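Local coordinates for protein alpha-1,6-mannanase (Bacteroides thetaiotaomicron, PDB 4V1S) that is a glycoside hydrolase family 76 enzyme that probably hydrolyses alpha-1,6-mannosidic linkages in mannans, at residues 308-314 with 359-363. Sequence-based numbering, arbitrary orientation. Where two conformers were deposited one is given.
Sequences ALNDPGY and EHWGT
Gly313 sets its CA over the face of the Trp361 indole, a CH-pi contact 3.3 Å from the centroid of the five-membered ring and 12° off its normal; a CB on this residue would run into NE1. At the indole's edge, in its plane, Leu309 CD1 meets Trp361 CE3 at 3.9 Å, and Phe317, Ile320, Ile346 and Met383, from three helices, also pack on the indole. An alanine in place of Trp361 would probably leave Gly313 CA and the Leu309 methyl facing a gap between those helices. Pro312, the N-cap of helix 313-330, forms a single beta bridge with His360, joining the start of this helix of the (alpha/alpha)6 barrel of the GH76 family to the loop before helix 374-394: Trp361 N donates to Asp311 O (3.0 Å) and Gly313 N to Glu359 O (2.9 Å). The looser side holds exposed Asn310 and His360, modelled in two conformers; in one, a chi1 of -165°, with CG anti to the backbone N, swings the ring across Asp311 C and NE2 nearly straight to Asn310 OD1 (2.9 Å). Partly exposed Glu359 takes, at the anti lone pair of OE2, the proton of OH of buried Tyr314 (2.6 Å), while one water links Tyr314 N to Glu359 O.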
loop_
_atom_site.group_PDB
_atom_site.type_symbol
_atom_site.label_atom_id
_atom_site.label_comp_id
_atom_site.label_asym_id
_atom_site.label_seq_id
_atom_site.Cartn_x
_atom_site.Cartn_y
_atom_site.Cartn_z
ATOM N N ALA A 308 17.467 -2.046 8.454
ATOM C CA ALA A 308 17.062 -0.765 7.886
ATOM C C ALA A 308 16.670 -0.865 6.427
ATOM O O ALA A 308 17.282 -1.610 5.632
ATOM C CB ALA A 308 18.187 0.267 8.002
ATOM N N LEU A 309 15.639 -0.105 6.080
ATOM C CA LEU A 309 15.166 -0.002 4.698
ATOM C C LEU A 309 15.353 1.431 4.197
ATOM O O LEU A 309 14.779 2.373 4.732
ATOM C CB LEU A 309 13.702 -0.428 4.596
ATOM C CG LEU A 309 13.488 -1.943 4.620
ATOM C CD1 LEU A 309 12.085 -2.311 5.079
ATOM C CD2 LEU A 309 13.786 -2.552 3.237
ATOM N N ASN A 310 16.186 1.580 3.178
ATOM C CA ASN A 310 16.670 2.890 2.758
ATOM C C ASN A 310 15.752 3.578 1.733
ATOM O O ASN A 310 16.150 3.895 0.608
ATOM C CB ASN A 310 18.080 2.746 2.186
ATOM C CG ASN A 310 18.821 4.056 2.103
ATOM O OD1 ASN A 310 18.480 5.029 2.760
ATOM N ND2 ASN A 310 19.889 4.065 1.326
ATOM N N ASP A 311 14.521 3.850 2.167
ATOM C CA ASP A 311 13.544 4.562 1.363
ATOM C C ASP A 311 12.518 5.149 2.337
ATOM O O ASP A 311 12.492 4.809 3.535
ATOM C CB ASP A 311 12.861 3.596 0.375
ATOM C CG ASP A 311 12.839 4.092 -1.099
ATOM O OD1 ASP A 311 13.645 4.987 -1.493
ATOM O OD2 ASP A 311 12.024 3.514 -1.881
ATOM N N PRO A 312 11.613 5.985 1.819
ATOM C CA PRO A 312 10.480 6.411 2.649
ATOM C C PRO A 312 9.701 5.205 3.146
ATOM O O PRO A 312 9.499 4.233 2.388
ATOM C CB PRO A 312 9.621 7.249 1.685
ATOM C CG PRO A 312 10.609 7.742 0.645
ATOM C CD PRO A 312 11.561 6.593 0.475
ATOM N N GLY A 313 9.278 5.245 4.407
ATOM C CA GLY A 313 8.507 4.128 4.956
ATOM C C GLY A 313 7.229 3.812 4.213
ATOM O O GLY A 313 6.905 2.653 4.020
ATOM N N TYR A 314 6.532 4.858 3.788
ATOM C CA TYR A 314 5.311 4.723 3.041
ATOM C C TYR A 314 5.517 4.108 1.654
ATOM O O TYR A 314 4.525 3.812 0.974
ATOM C CB TYR A 314 4.522 6.039 2.957
ATOM C CG TYR A 314 5.316 7.215 2.469
ATOM C CD1 TYR A 314 5.738 7.305 1.146
ATOM C CD2 TYR A 314 5.724 8.188 3.335
ATOM C CE1 TYR A 314 6.502 8.367 0.704
ATOM C CE2 TYR A 314 6.463 9.278 2.888
ATOM C CZ TYR A 314 6.846 9.354 1.569
ATOM O OH TYR A 314 7.611 10.394 1.111
ATOM N N GLU A 359 9.898 10.090 8.324
ATOM C CA GLU A 359 9.506 9.809 6.953
ATOM C C GLU A 359 10.281 8.633 6.335
ATOM O O GLU A 359 9.680 7.768 5.671
ATOM C CB GLU A 359 9.725 11.041 6.098
ATOM C CG GLU A 359 9.411 10.856 4.634
ATOM C CD GLU A 359 9.240 12.156 3.873
ATOM O OE1 GLU A 359 9.648 13.240 4.360
ATOM O OE2 GLU A 359 8.725 12.107 2.742
ATOM N N HIS A 360 11.585 8.595 6.598
ATOM C CA HIS A 360 12.500 7.653 5.931
ATOM C C HIS A 360 12.929 6.553 6.917
ATOM O O HIS A 360 13.050 6.799 8.124
ATOM C CB HIS A 360 13.686 8.456 5.381
ATOM C CG HIS A 360 14.533 7.733 4.372
ATOM N ND1 HIS A 360 14.385 7.888 3.006
ATOM C CD2 HIS A 360 15.587 6.900 4.542
ATOM C CE1 HIS A 360 15.300 7.166 2.388
ATOM N NE2 HIS A 360 16.039 6.557 3.305
ATOM N N TRP A 361 13.113 5.324 6.412
ATOM C CA TRP A 361 13.428 4.185 7.268
ATOM C C TRP A 361 14.899 3.771 7.280
ATOM O O TRP A 361 15.260 2.763 7.881
ATOM C CB TRP A 361 12.562 2.992 6.883
ATOM C CG TRP A 361 11.125 3.047 7.345
ATOM C CD1 TRP A 361 10.487 4.053 8.017
ATOM C CD2 TRP A 361 10.150 2.034 7.120
ATOM N NE1 TRP A 361 9.178 3.707 8.266
ATOM C CE2 TRP A 361 8.939 2.472 7.707
ATOM C CE3 TRP A 361 10.175 0.801 6.459
ATOM C CZ2 TRP A 361 7.769 1.714 7.647
ATOM C CZ3 TRP A 361 9.010 0.042 6.392
ATOM C CH2 TRP A 361 7.809 0.506 7.007
ATOM N N GLY A 362 15.755 4.581 6.674
ATOM C CA GLY A 362 17.150 4.192 6.459
ATOM C C GLY A 362 18.093 4.385 7.632
ATOM O O GLY A 362 19.099 3.688 7.732
ATOM N N THR A 363 17.794 5.348 8.514
ATOM C CA THR A 363 18.763 5.769 9.532
ATOM C C THR A 363 18.100 5.916 10.908
ATOM O O THR A 363 16.995 6.452 11.011
ATOM C CB THR A 363 19.454 7.077 9.117
ATOM O OG1 THR A 363 18.500 8.117 9.015
ATOM C CG2 THR A 363 20.103 6.956 7.783
HETATM O O HOH W 1 7.009 6.871 5.960
#